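Local coordinates for ABC transporter periplasmic-binding protein YtfQ (Mycobacterium smegmatis, PDB 6HB0) that probably captures L-arabinofuranose or a related sugar outside the cell membrane and delivers it to an ABC importer, at residues A[79-82]-A[88-91]; A[183-188]-A[195-200]; A[189-194]-A[222-227]; A[55-58]-A[63-66]; A[135-140]-A[177-182]. All coordinates share one frame; numbering follows the deposited sequence. Where two conformers were deposited one is given.

Contact 1. Residues A[79-82]-A[88-91]; sequences IAFS and GWDA
The indole NE1 of Trp-89 is hydrogen-bonded to the backbone O of Val-85, within the loop that leads from strand 78-81 to helix 90-98, which helps to hold the indole in place beside Phe-81. The two residues sit at the strand-to-helix turn of a beta-alpha-beta unit that runs on into strand 103-106. The rings form a tilted edge-to-face pair: an edge of Phe-81 is directed at a face of the indole, the planes stand at 54°, and the centroids of the Phe-81 ring and the six-membered ring of Trp-89 lie 4.8 Å apart. CE2 of Phe-81 leads the approach. It lies 3.5 Å above the Trp-89 ring plane, displaced toward the rim, and is 3.7 Å from both CE3 and CZ3 of Trp-89. Phe-81 reaches out from the strand with CG tucked between its backbone N and carbonyl carbon (chi1 67°). Trp-89 also touches Gln-61, Gln-64 and Ile-65 of helix 61-73, and both rings of the pair are buried. Asp-90, the next residue, is a zinc ligand known for this protein, though no zinc is bound to it here; its carboxylate takes hydrogen bonds with Thr-112 and Gln-113. Beside the leading atom, Phe-81 CZ is 3.9 Å from Trp-89 CE3.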
# COMPACT_ATOMS: atom_id res chain seq x y z
N ILE A 79 21.03 3.11 9.14
CA ILE A 79 20.65 1.86 8.52
C ILE A 79 19.12 1.88 8.40
O ILE A 79 18.39 2.23 9.34
CB ILE A 79 21.08 0.65 9.36
CG1 ILE A 79 22.58 0.40 9.16
CG2 ILE A 79 20.33 -0.62 8.94
CD1 ILE A 79 23.16 -0.54 10.21
N ALA A 80 18.63 1.52 7.22
CA ALA A 80 17.23 1.34 7.04
C ALA A 80 17.04 -0.01 6.38
O ALA A 80 17.89 -0.46 5.62
CB ALA A 80 16.65 2.45 6.18
N PHE A 81 15.93 -0.65 6.71
CA PHE A 81 15.58 -1.85 6.00
C PHE A 81 14.10 -2.10 6.02
O PHE A 81 13.37 -1.54 6.82
CB PHE A 81 16.34 -3.07 6.53
CG PHE A 81 15.97 -3.48 7.94
CD1 PHE A 81 16.47 -2.78 9.03
CD2 PHE A 81 15.25 -4.66 8.17
CE1 PHE A 81 16.19 -3.18 10.30
CE2 PHE A 81 14.98 -5.06 9.46
CZ PHE A 81 15.43 -4.30 10.53
N SER A 82 13.70 -2.93 5.08
CA SER A 82 12.36 -3.38 4.86
C SER A 82 12.32 -4.84 5.34
O SER A 82 12.77 -5.73 4.63
CB SER A 82 12.14 -3.27 3.35
OG SER A 82 10.89 -3.71 2.94
N GLY A 88 12.18 -11.30 15.20
CA GLY A 88 13.51 -11.84 15.26
C GLY A 88 14.61 -10.85 14.95
O GLY A 88 15.74 -11.24 14.65
N TRP A 89 14.31 -9.56 15.08
CA TRP A 89 15.29 -8.53 14.84
C TRP A 89 15.97 -8.00 16.08
O TRP A 89 16.92 -7.21 15.95
CB TRP A 89 14.63 -7.36 14.11
CG TRP A 89 13.96 -7.77 12.88
CD1 TRP A 89 12.61 -7.94 12.68
CD2 TRP A 89 14.59 -8.13 11.67
NE1 TRP A 89 12.39 -8.39 11.40
CE2 TRP A 89 13.59 -8.51 10.77
CE3 TRP A 89 15.92 -8.14 11.24
CZ2 TRP A 89 13.86 -8.87 9.48
CZ3 TRP A 89 16.19 -8.54 9.95
CH2 TRP A 89 15.17 -8.87 9.10
N ASP A 90 15.52 -8.36 17.26
CA ASP A 90 15.98 -7.65 18.46
C ASP A 90 17.48 -7.76 18.68
O ASP A 90 18.10 -6.77 19.07
CB ASP A 90 15.25 -8.10 19.72
CG ASP A 90 13.85 -7.55 19.82
OD1 ASP A 90 13.42 -6.77 18.92
OD2 ASP A 90 13.15 -7.93 20.79
N ALA A 91 18.06 -8.92 18.39
CA ALA A 91 19.49 -9.13 18.56
C ALA A 91 20.30 -8.24 17.62
O ALA A 91 21.20 -7.51 18.08
CB ALA A 91 19.85 -10.56 18.30

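Contact 2. Residues A[183-188]-A[195-200]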
# COMPACT_ATOMS: atom_id res chain seq x y z
N ALA A 183 -22.24 -10.85 1.12
CA ALA A 183 -21.35 -11.96 0.74
C ALA A 183 -19.93 -11.44 0.73
O ALA A 183 -19.70 -10.27 0.39
CB ALA A 183 -21.72 -12.51 -0.62
N SER A 184 -19.00 -12.31 1.12
CA SER A 184 -17.61 -11.94 1.25
C SER A 184 -16.78 -13.20 1.03
O SER A 184 -17.00 -14.21 1.69
CB SER A 184 -17.35 -11.34 2.60
OG SER A 184 -16.12 -10.63 2.60
N GLN A 185 -15.91 -13.19 0.03
CA GLN A 185 -15.17 -14.38 -0.32
C GLN A 185 -13.85 -14.01 -0.98
O GLN A 185 -13.78 -13.01 -1.67
CB GLN A 185 -16.04 -15.22 -1.27
CG GLN A 185 -15.42 -16.52 -1.71
CD GLN A 185 -16.40 -17.43 -2.40
OE1 GLN A 185 -17.60 -17.37 -2.14
NE2 GLN A 185 -15.90 -18.27 -3.31
N THR A 186 -12.81 -14.81 -0.75
CA THR A 186 -11.53 -14.55 -1.36
C THR A 186 -11.54 -14.70 -2.87
O THR A 186 -12.04 -15.71 -3.41
CB THR A 186 -10.39 -15.43 -0.75
OG1 THR A 186 -9.13 -15.02 -1.33
CG2 THR A 186 -10.64 -16.91 -1.02
N GLY A 187 -10.97 -13.72 -3.56
CA GLY A 187 -10.60 -13.85 -4.99
C GLY A 187 -9.07 -13.87 -5.19
O GLY A 187 -8.58 -13.71 -6.32
N ASP A 188 -8.32 -14.02 -4.10
CA ASP A 188 -6.86 -14.21 -4.12
C ASP A 188 -6.09 -13.11 -4.84
O ASP A 188 -5.04 -13.36 -5.40
CB ASP A 188 -6.56 -15.57 -4.78
CG ASP A 188 -6.59 -16.72 -3.76
OD1 ASP A 188 -5.98 -16.54 -2.68
OD2 ASP A 188 -7.20 -17.79 -4.04
N LYS A 195 -13.22 -12.41 -10.98
CA LYS A 195 -14.29 -12.70 -11.94
C LYS A 195 -15.12 -13.92 -11.52
O LYS A 195 -16.35 -13.87 -11.55
CB LYS A 195 -13.70 -12.95 -13.33
CG LYS A 195 -14.72 -13.21 -14.40
CD LYS A 195 -14.10 -13.46 -15.74
CE LYS A 195 -15.17 -13.46 -16.81
NZ LYS A 195 -14.46 -13.34 -18.09
N GLN A 196 -14.44 -14.97 -11.10
CA GLN A 196 -15.08 -16.24 -10.67
C GLN A 196 -15.97 -16.03 -9.44
O GLN A 196 -17.08 -16.54 -9.38
CB GLN A 196 -14.01 -17.26 -10.40
CG GLN A 196 -14.47 -18.53 -9.69
CD GLN A 196 -13.38 -19.59 -9.71
OE1 GLN A 196 -12.68 -19.73 -10.71
NE2 GLN A 196 -13.26 -20.34 -8.62
N VAL A 197 -15.48 -15.26 -8.47
CA VAL A 197 -16.23 -15.03 -7.26
C VAL A 197 -17.40 -14.10 -7.53
O VAL A 197 -18.47 -14.31 -6.98
CB VAL A 197 -15.33 -14.44 -6.16
CG1 VAL A 197 -16.18 -14.00 -4.99
CG2 VAL A 197 -14.31 -15.51 -5.76
N MET A 198 -17.20 -13.08 -8.35
CA MET A 198 -18.31 -12.22 -8.70
C MET A 198 -19.41 -13.01 -9.43
O MET A 198 -20.61 -12.73 -9.25
CB MET A 198 -17.84 -11.07 -9.59
CG MET A 198 -18.89 -9.99 -9.77
SD MET A 198 -19.22 -9.10 -8.28
CE MET A 198 -20.85 -8.44 -8.60
N GLU A 199 -19.04 -13.96 -10.29
CA GLU A 199 -20.06 -14.82 -10.95
C GLU A 199 -20.86 -15.52 -9.88
O GLU A 199 -22.09 -15.57 -9.93
CB GLU A 199 -19.44 -15.86 -11.90
CG GLU A 199 -18.89 -15.32 -13.23
CD GLU A 199 -17.84 -16.27 -13.87
OE1 GLU A 199 -17.75 -17.47 -13.47
OE2 GLU A 199 -17.09 -15.81 -14.78
N ALA A 200 -20.16 -16.07 -8.89
CA ALA A 200 -20.83 -16.78 -7.82
C ALA A 200 -21.77 -15.85 -7.05
O ALA A 200 -22.85 -16.25 -6.66
CB ALA A 200 -19.82 -17.37 -6.86
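Helix segment 195-200 meets the end of strand 179-186 through Val-197, which touches Gln-185, Thr-186 and Gly-187. The segment begins with Lys-195, whose carbonyl O accepts from Glu-199 N at 3.0 Å in regular helical fashion, while its side chain points away from the strand. Val-197, near the end of the helix's second turn, has both methyls at work. CG1, anti to its backbone N (chi1 171°), lies 3.9 Å from Gln-185 CB. CG2 touches the carbonyl oxygen of Thr-186, with 3.3 Å between CG2 and O, and also has Gly-187 CA at 4.1 Å. The extended glutamine runs slantwise across the valine and carries its amide past the methyls, leaving Gln-185 NE2 4.0 Å from Val-197 CG2. The chain that Val-197 meets is bent by an ST turn, in which Thr-186 OG1 accepts from Asp-188 N at 3.1 Å while also bonding to Gly-155 O. After Val-197 comes Met-198, which is directed to helix 216-228, and the segment closes with Ala-200, its CB on the strand side and its backbone N bonded to Gln-196 O at 3.2 Å. The helix lies on the sheet, Val-197 touching Leu-153 of strand 148-154 as well as the edge strand 179-186, and has helix 216-228 as a neighbour, where Met-198 packs on Ala-222, Ala-225 and Ile-226.

Contact 3. Residues A[189-194]-A[222-227]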
# COMPACT_ATOMS: atom_id res chain seq x y z
N PHE A 189 -6.64 -11.90 -4.86
CA PHE A 189 -6.00 -10.77 -5.50
C PHE A 189 -5.77 -10.90 -7.00
O PHE A 189 -5.00 -10.13 -7.56
CB PHE A 189 -4.65 -10.45 -4.80
CG PHE A 189 -4.78 -9.81 -3.43
CD1 PHE A 189 -5.65 -8.75 -3.22
CD2 PHE A 189 -4.00 -10.27 -2.36
CE1 PHE A 189 -5.73 -8.15 -1.98
CE2 PHE A 189 -4.10 -9.67 -1.11
CZ PHE A 189 -4.94 -8.58 -0.94
N THR A 190 -6.47 -11.80 -7.69
CA THR A 190 -6.26 -11.97 -9.12
C THR A 190 -7.52 -11.66 -9.91
O THR A 190 -8.63 -11.71 -9.38
CB THR A 190 -5.84 -13.40 -9.51
OG1 THR A 190 -6.94 -14.28 -9.37
CG2 THR A 190 -4.67 -13.88 -8.65
N ARG A 191 -7.31 -11.33 -11.18
CA ARG A 191 -8.39 -11.00 -12.07
C ARG A 191 -9.32 -12.18 -12.26
O ARG A 191 -10.57 -12.03 -12.15
CB ARG A 191 -7.81 -10.54 -13.41
CG ARG A 191 -8.88 -10.00 -14.35
CD ARG A 191 -8.26 -9.56 -15.65
NE ARG A 191 -9.15 -8.67 -16.38
CZ ARG A 191 -8.90 -7.38 -16.66
NH1 ARG A 191 -7.78 -6.78 -16.26
NH2 ARG A 191 -9.79 -6.69 -17.35
N SER A 192 -8.77 -13.36 -12.48
CA SER A 192 -9.63 -14.51 -12.74
C SER A 192 -10.34 -14.91 -11.43
O SER A 192 -11.47 -15.35 -11.48
CB SER A 192 -8.86 -15.67 -13.36
OG SER A 192 -8.03 -16.29 -12.41
N GLY A 193 -9.67 -14.72 -10.28
CA GLY A 193 -10.27 -15.00 -8.97
C GLY A 193 -11.43 -14.07 -8.72
O GLY A 193 -12.51 -14.50 -8.31
N GLY A 194 -11.23 -12.77 -8.99
CA GLY A 194 -12.31 -11.79 -8.83
C GLY A 194 -13.48 -12.04 -9.75
O GLY A 194 -14.62 -11.90 -9.36
N ALA A 222 -14.35 -8.65 -11.66
CA ALA A 222 -15.74 -8.46 -11.26
C ALA A 222 -16.50 -7.67 -12.29
O ALA A 222 -17.59 -8.03 -12.64
CB ALA A 222 -15.80 -7.75 -9.91
N MET A 223 -15.89 -6.61 -12.78
CA MET A 223 -16.43 -5.78 -13.85
C MET A 223 -16.76 -6.64 -15.08
O MET A 223 -17.82 -6.51 -15.67
CB MET A 223 -15.36 -4.71 -14.15
CG MET A 223 -15.59 -3.78 -15.30
SD MET A 223 -14.06 -2.85 -15.66
CE MET A 223 -13.33 -3.88 -16.94
N GLU A 224 -15.88 -7.55 -15.47
CA GLU A 224 -16.17 -8.46 -16.58
C GLU A 224 -17.29 -9.41 -16.29
O GLU A 224 -18.04 -9.74 -17.19
CB GLU A 224 -14.94 -9.26 -16.96
CG GLU A 224 -13.85 -8.45 -17.61
CD GLU A 224 -12.61 -9.29 -17.93
OE1 GLU A 224 -12.69 -10.55 -17.94
OE2 GLU A 224 -11.54 -8.67 -18.16
N ALA A 225 -17.41 -9.89 -15.05
CA ALA A 225 -18.50 -10.80 -14.69
C ALA A 225 -19.82 -10.06 -14.75
O ALA A 225 -20.84 -10.61 -15.18
CB ALA A 225 -18.30 -11.40 -13.32
N ILE A 226 -19.80 -8.82 -14.30
CA ILE A 226 -20.99 -8.00 -14.28
C ILE A 226 -21.45 -7.75 -15.70
O ILE A 226 -22.65 -7.87 -15.99
CB ILE A 226 -20.73 -6.66 -13.52
CG1 ILE A 226 -20.54 -6.97 -12.06
CG2 ILE A 226 -21.95 -5.74 -13.59
CD1 ILE A 226 -19.95 -5.86 -11.25
N GLU A 227 -20.51 -7.42 -16.59
CA GLU A 227 -20.81 -7.26 -17.99
C GLU A 227 -21.35 -8.56 -18.62
O GLU A 227 -22.33 -8.53 -19.35
CB GLU A 227 -19.57 -6.76 -18.76
CG GLU A 227 -19.32 -5.27 -18.54
CD GLU A 227 -17.99 -4.71 -19.08
OE1 GLU A 227 -16.97 -5.42 -19.21
OE2 GLU A 227 -17.97 -3.50 -19.32
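A salt bridge between neighbouring helices of the periplasmic binding protein fold joins Arg-191, in the first turn of helix 191-204, to Glu-224 on helix 216-228. Arg-191 grips a single oxygen side-on with two nitrogens: NE lies 3.0 Å and NH2 2.8 Å from Glu-224 OE2. OE2 falls close to the guanidinium plane, but the carboxylate is turned 44° against that plane, and both donors reach OE2 from the same face. NH2 approaches on the anti side, 24° out of the carboxylate plane, whereas NE comes more steeply from above it, 50° out. The arginine stretches out to make this grip, its CG anti to the backbone N and the chain straight through to NE, and crosses the extended glutamate at about a right angle. The other carboxylate oxygen, OE1, has a long, weak ion pair with Lys-195. Arg-191 also lies near acidic residues that bind zinc in this protein: its side chain is about 4 Å from that of Asp-217, which with Asp-216 holds a bound zinc ion. Beside the salt bridge the helix backbones come close at small residues, Gly-194 and Ala-222, whose CA atoms are 5.4 Å apart; Gly-194 O is 4.0 Å from Ala-222 N. The start of helix 191-204 is closed by an N-cap, Thr-190, whose OG1 accepts from Gly-193 N at 2.9 Å.

Contact 4. Residues A[55-58]-A[63-66]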
# COMPACT_ATOMS: atom_id res chain seq x y z
N ALA A 55 21.81 -3.31 -0.16
CA ALA A 55 21.98 -4.74 -0.03
C ALA A 55 20.67 -5.42 -0.38
O ALA A 55 19.58 -4.85 -0.20
CB ALA A 55 22.40 -5.12 1.38
N ASP A 56 20.78 -6.66 -0.89
CA ASP A 56 19.64 -7.52 -1.27
C ASP A 56 19.67 -8.78 -0.40
O ASP A 56 20.63 -9.54 -0.42
CB ASP A 56 19.71 -7.88 -2.78
CG ASP A 56 18.48 -8.67 -3.30
OD1 ASP A 56 17.41 -8.71 -2.64
OD2 ASP A 56 18.59 -9.27 -4.40
N ALA A 57 18.60 -8.98 0.37
CA ALA A 57 18.47 -10.14 1.25
C ALA A 57 17.94 -11.42 0.55
O ALA A 57 17.91 -12.51 1.15
CB ALA A 57 17.56 -9.80 2.42
N ASN A 58 17.47 -11.28 -0.69
CA ASN A 58 16.91 -12.42 -1.43
C ASN A 58 15.86 -13.18 -0.64
O ASN A 58 15.96 -14.39 -0.46
CB ASN A 58 18.04 -13.36 -1.89
CG ASN A 58 18.24 -13.34 -3.40
OD1 ASN A 58 18.27 -14.39 -4.04
ND2 ASN A 58 18.34 -12.14 -3.98
N LYS A 63 20.11 -13.46 5.68
CA LYS A 63 20.83 -12.60 4.75
C LYS A 63 20.54 -11.09 4.98
O LYS A 63 21.41 -10.27 4.80
CB LYS A 63 20.45 -13.02 3.34
CG LYS A 63 21.36 -12.43 2.28
CD LYS A 63 21.83 -13.45 1.23
CE LYS A 63 22.62 -12.78 0.11
NZ LYS A 63 22.46 -13.50 -1.19
N GLN A 64 19.32 -10.73 5.40
CA GLN A 64 19.08 -9.35 5.83
C GLN A 64 19.86 -9.01 7.09
O GLN A 64 20.45 -7.96 7.20
CB GLN A 64 17.58 -9.16 5.99
CG GLN A 64 17.13 -7.72 5.93
CD GLN A 64 15.69 -7.62 5.47
OE1 GLN A 64 14.84 -8.39 5.95
NE2 GLN A 64 15.39 -6.63 4.62
N ILE A 65 19.88 -9.92 8.06
CA ILE A 65 20.67 -9.74 9.26
C ILE A 65 22.17 -9.59 8.92
O ILE A 65 22.83 -8.73 9.51
CB ILE A 65 20.41 -10.87 10.27
CG1 ILE A 65 19.03 -10.69 10.90
CG2 ILE A 65 21.47 -10.92 11.38
CD1 ILE A 65 18.52 -11.90 11.67
N SER A 66 22.68 -10.38 7.97
CA SER A 66 24.07 -10.22 7.52
C SER A 66 24.31 -8.85 6.87
O SER A 66 25.30 -8.20 7.14
CB SER A 66 24.46 -11.31 6.51
OG SER A 66 24.38 -12.57 7.17
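Lys-63 has an uncommon second torsion, chi2 134°, which bends its chain across the backbone of Ala-57 and Asp-56. The aliphatic part lies alongside the peptide: CB is 3.4 Å and CG 3.6 Å from Ala-57 O, and CE then comes 3.8 Å from Asp-56 O. The ammonium end passes by Asn-58 without pairing with the acid, since Lys-63 NZ is 6.6 Å from Asp-56 OD2; at that range the opposite charges could attract only loosely. Ala-57, which is buried, meets the helix with its methyl, CB being 3.6 Å from Gln-64 N and equally far from Gln-64 CB, and the CA atoms of Ala-57 and Gln-64 are 4.7 Å apart. This is the short loop between strand 51-56 and helix 61-73, part of the beta-alpha-beta crossover that returns to strand 78-81 with strand 21-26 lying between. The Gln-64 chain, CG anti to the backbone N (chi1 -158°) and extended beyond, takes its amide to neighbouring strand ends and the loop after them: NE2 bonds to the carbonyl oxygens of Ser-82 and Ala-25, and OE1 accepts from Val-84 N. The loop after strand 51-56 is itself shaped by an Asx turn. Asp-56 OD1 accepts from Asn-58 N at 3.2 Å, nearly straight at 163°, although the donor stands well above the carboxylate plane.

Contact 5. Residues A[135-140]-A[177-182]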
# COMPACT_ATOMS: atom_id res chain seq x y z
N GLN A 135 -16.05 4.15 4.00
CA GLN A 135 -16.56 5.45 4.28
C GLN A 135 -17.12 6.11 3.02
O GLN A 135 -18.10 6.85 3.09
CB GLN A 135 -15.46 6.30 4.94
CG GLN A 135 -15.87 7.71 5.32
CD GLN A 135 -17.00 7.68 6.34
OE1 GLN A 135 -16.87 7.08 7.42
NE2 GLN A 135 -18.15 8.30 5.98
N TRP A 136 -16.55 5.82 1.87
CA TRP A 136 -17.09 6.32 0.62
C TRP A 136 -18.43 5.69 0.37
O TRP A 136 -19.34 6.37 -0.08
CB TRP A 136 -16.17 6.04 -0.55
CG TRP A 136 -16.72 6.40 -1.87
CD1 TRP A 136 -16.58 7.61 -2.51
CD2 TRP A 136 -17.49 5.56 -2.74
NE1 TRP A 136 -17.22 7.55 -3.72
CE2 TRP A 136 -17.79 6.32 -3.88
CE3 TRP A 136 -17.94 4.24 -2.66
CZ2 TRP A 136 -18.54 5.80 -4.93
CZ3 TRP A 136 -18.72 3.73 -3.70
CH2 TRP A 136 -18.99 4.53 -4.83
N VAL A 137 -18.57 4.39 0.62
CA VAL A 137 -19.86 3.74 0.46
C VAL A 137 -20.89 4.40 1.40
O VAL A 137 -21.98 4.72 0.95
CB VAL A 137 -19.82 2.23 0.72
CG1 VAL A 137 -21.21 1.63 0.62
CG2 VAL A 137 -18.85 1.55 -0.23
N ALA A 138 -20.53 4.59 2.65
CA ALA A 138 -21.43 5.23 3.59
C ALA A 138 -21.86 6.60 3.14
O ALA A 138 -23.07 6.91 3.20
CB ALA A 138 -20.84 5.30 4.96
N ASP A 139 -20.91 7.39 2.64
CA ASP A 139 -21.21 8.73 2.12
C ASP A 139 -22.13 8.68 0.91
O ASP A 139 -23.08 9.44 0.85
CB ASP A 139 -19.93 9.50 1.74
CG ASP A 139 -19.09 9.89 2.95
OD1 ASP A 139 -19.58 9.72 4.09
OD2 ASP A 139 -17.91 10.33 2.75
N GLN A 140 -21.86 7.81 -0.05
CA GLN A 140 -22.63 7.79 -1.28
C GLN A 140 -24.05 7.31 -1.08
O GLN A 140 -24.93 7.70 -1.80
CB GLN A 140 -22.00 6.94 -2.36
CG GLN A 140 -20.67 7.46 -2.85
CD GLN A 140 -20.73 8.85 -3.47
OE1 GLN A 140 -20.07 9.79 -3.01
NE2 GLN A 140 -21.54 8.99 -4.48
N PRO A 177 -26.11 1.35 9.45
CA PRO A 177 -26.44 -0.08 9.43
C PRO A 177 -27.36 -0.55 8.27
O PRO A 177 -27.60 -1.75 8.12
CB PRO A 177 -27.06 -0.31 10.81
CG PRO A 177 -27.49 1.06 11.27
CD PRO A 177 -27.04 2.11 10.30
N ASN A 178 -27.83 0.39 7.45
CA ASN A 178 -28.44 0.02 6.18
C ASN A 178 -27.42 -0.58 5.20
O ASN A 178 -27.81 -1.19 4.21
CB ASN A 178 -29.12 1.22 5.52
CG ASN A 178 -30.38 1.68 6.27
OD1 ASN A 178 -31.01 0.92 7.01
ND2 ASN A 178 -30.75 2.95 6.06
N LEU A 179 -26.12 -0.39 5.46
CA LEU A 179 -25.08 -0.98 4.64
C LEU A 179 -24.79 -2.34 5.18
O LEU A 179 -24.38 -2.50 6.33
CB LEU A 179 -23.80 -0.15 4.71
CG LEU A 179 -23.89 1.34 4.41
CD1 LEU A 179 -22.48 1.86 4.15
CD2 LEU A 179 -24.78 1.64 3.24
N LYS A 180 -24.99 -3.35 4.36
CA LYS A 180 -24.75 -4.70 4.82
C LYS A 180 -23.89 -5.48 3.85
O LYS A 180 -24.15 -5.52 2.66
CB LYS A 180 -26.08 -5.42 5.02
CG LYS A 180 -26.51 -5.38 6.47
CD LYS A 180 -28.02 -5.42 6.65
CE LYS A 180 -28.32 -5.61 8.14
NZ LYS A 180 -29.79 -5.59 8.34
N ILE A 181 -22.87 -6.11 4.37
CA ILE A 181 -22.12 -7.03 3.56
C ILE A 181 -22.88 -8.37 3.47
O ILE A 181 -22.95 -9.08 4.45
CB ILE A 181 -20.75 -7.23 4.14
CG1 ILE A 181 -19.99 -5.89 4.14
CG2 ILE A 181 -20.02 -8.32 3.32
CD1 ILE A 181 -18.75 -5.93 5.01
N VAL A 182 -23.40 -8.69 2.30
CA VAL A 182 -24.24 -9.89 2.14
C VAL A 182 -23.45 -11.08 1.62
O VAL A 182 -23.93 -12.19 1.62
CB VAL A 182 -25.51 -9.62 1.27
CG1 VAL A 182 -26.43 -8.63 1.98
CG2 VAL A 182 -25.15 -9.16 -0.13
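The last turns of helix 126-140 pass over the beginning of strand 179-186, with the CA atoms of Ala-138 and Leu-179 7.3 Å apart. Leu-179 carries the contact through one methyl. With CG anti to the carbonyl carbon (chi1 -53°) and CD1 roughly anti to CA (chi2 -164°), CD1 reaches the helix, where it meets backbone and side chain together: CD1 is 3.6 Å from Ala-138 CA, 3.7 Å from Ala-138 N and 3.9 Å from Ala-138 CB. The same CD1 has Val-137 CG1 at 3.8 Å, the leucine and valine side chains pointing in opposed directions and lying alongside each other. The side-chain contacts are apolar and largely buried. On the outer side of the helix, Gln-135 NE2 donates to Asp-139 OD1 at 2.8 Å, one turn on. Leu-179 also packs on Ile-173 and Val-137 on Phe-169, both of helix 160-173, and Val-137 reaches Val-240 of strand 238-242. Helices laid against a largely parallel sheet through leucine, valine and alanine in this way make up the alpha/beta lobes of periplasmic binding proteins.

In the fold
Contacts 1 and 4 belong to one lobe, built on the sheet with strands 51-56 and 78-81; contacts 2, 3 and 5 belong to the other. The first two touch through Gln-64, and contact 1 is the more buried, with aromatic rings where contact 4 has a polar turn near the surface. Contacts 2 and 3 share helix 191-204, one packing it on the sheet edge with a valine, the other joining it to the next helix by a salt bridge. Contact 5 shares strand 179-186 with contact 2 but is more buried, and its side chains meet through apolar atoms alone. Contacts 4 and 5 lie farthest apart, their centres about 44 Å from each other.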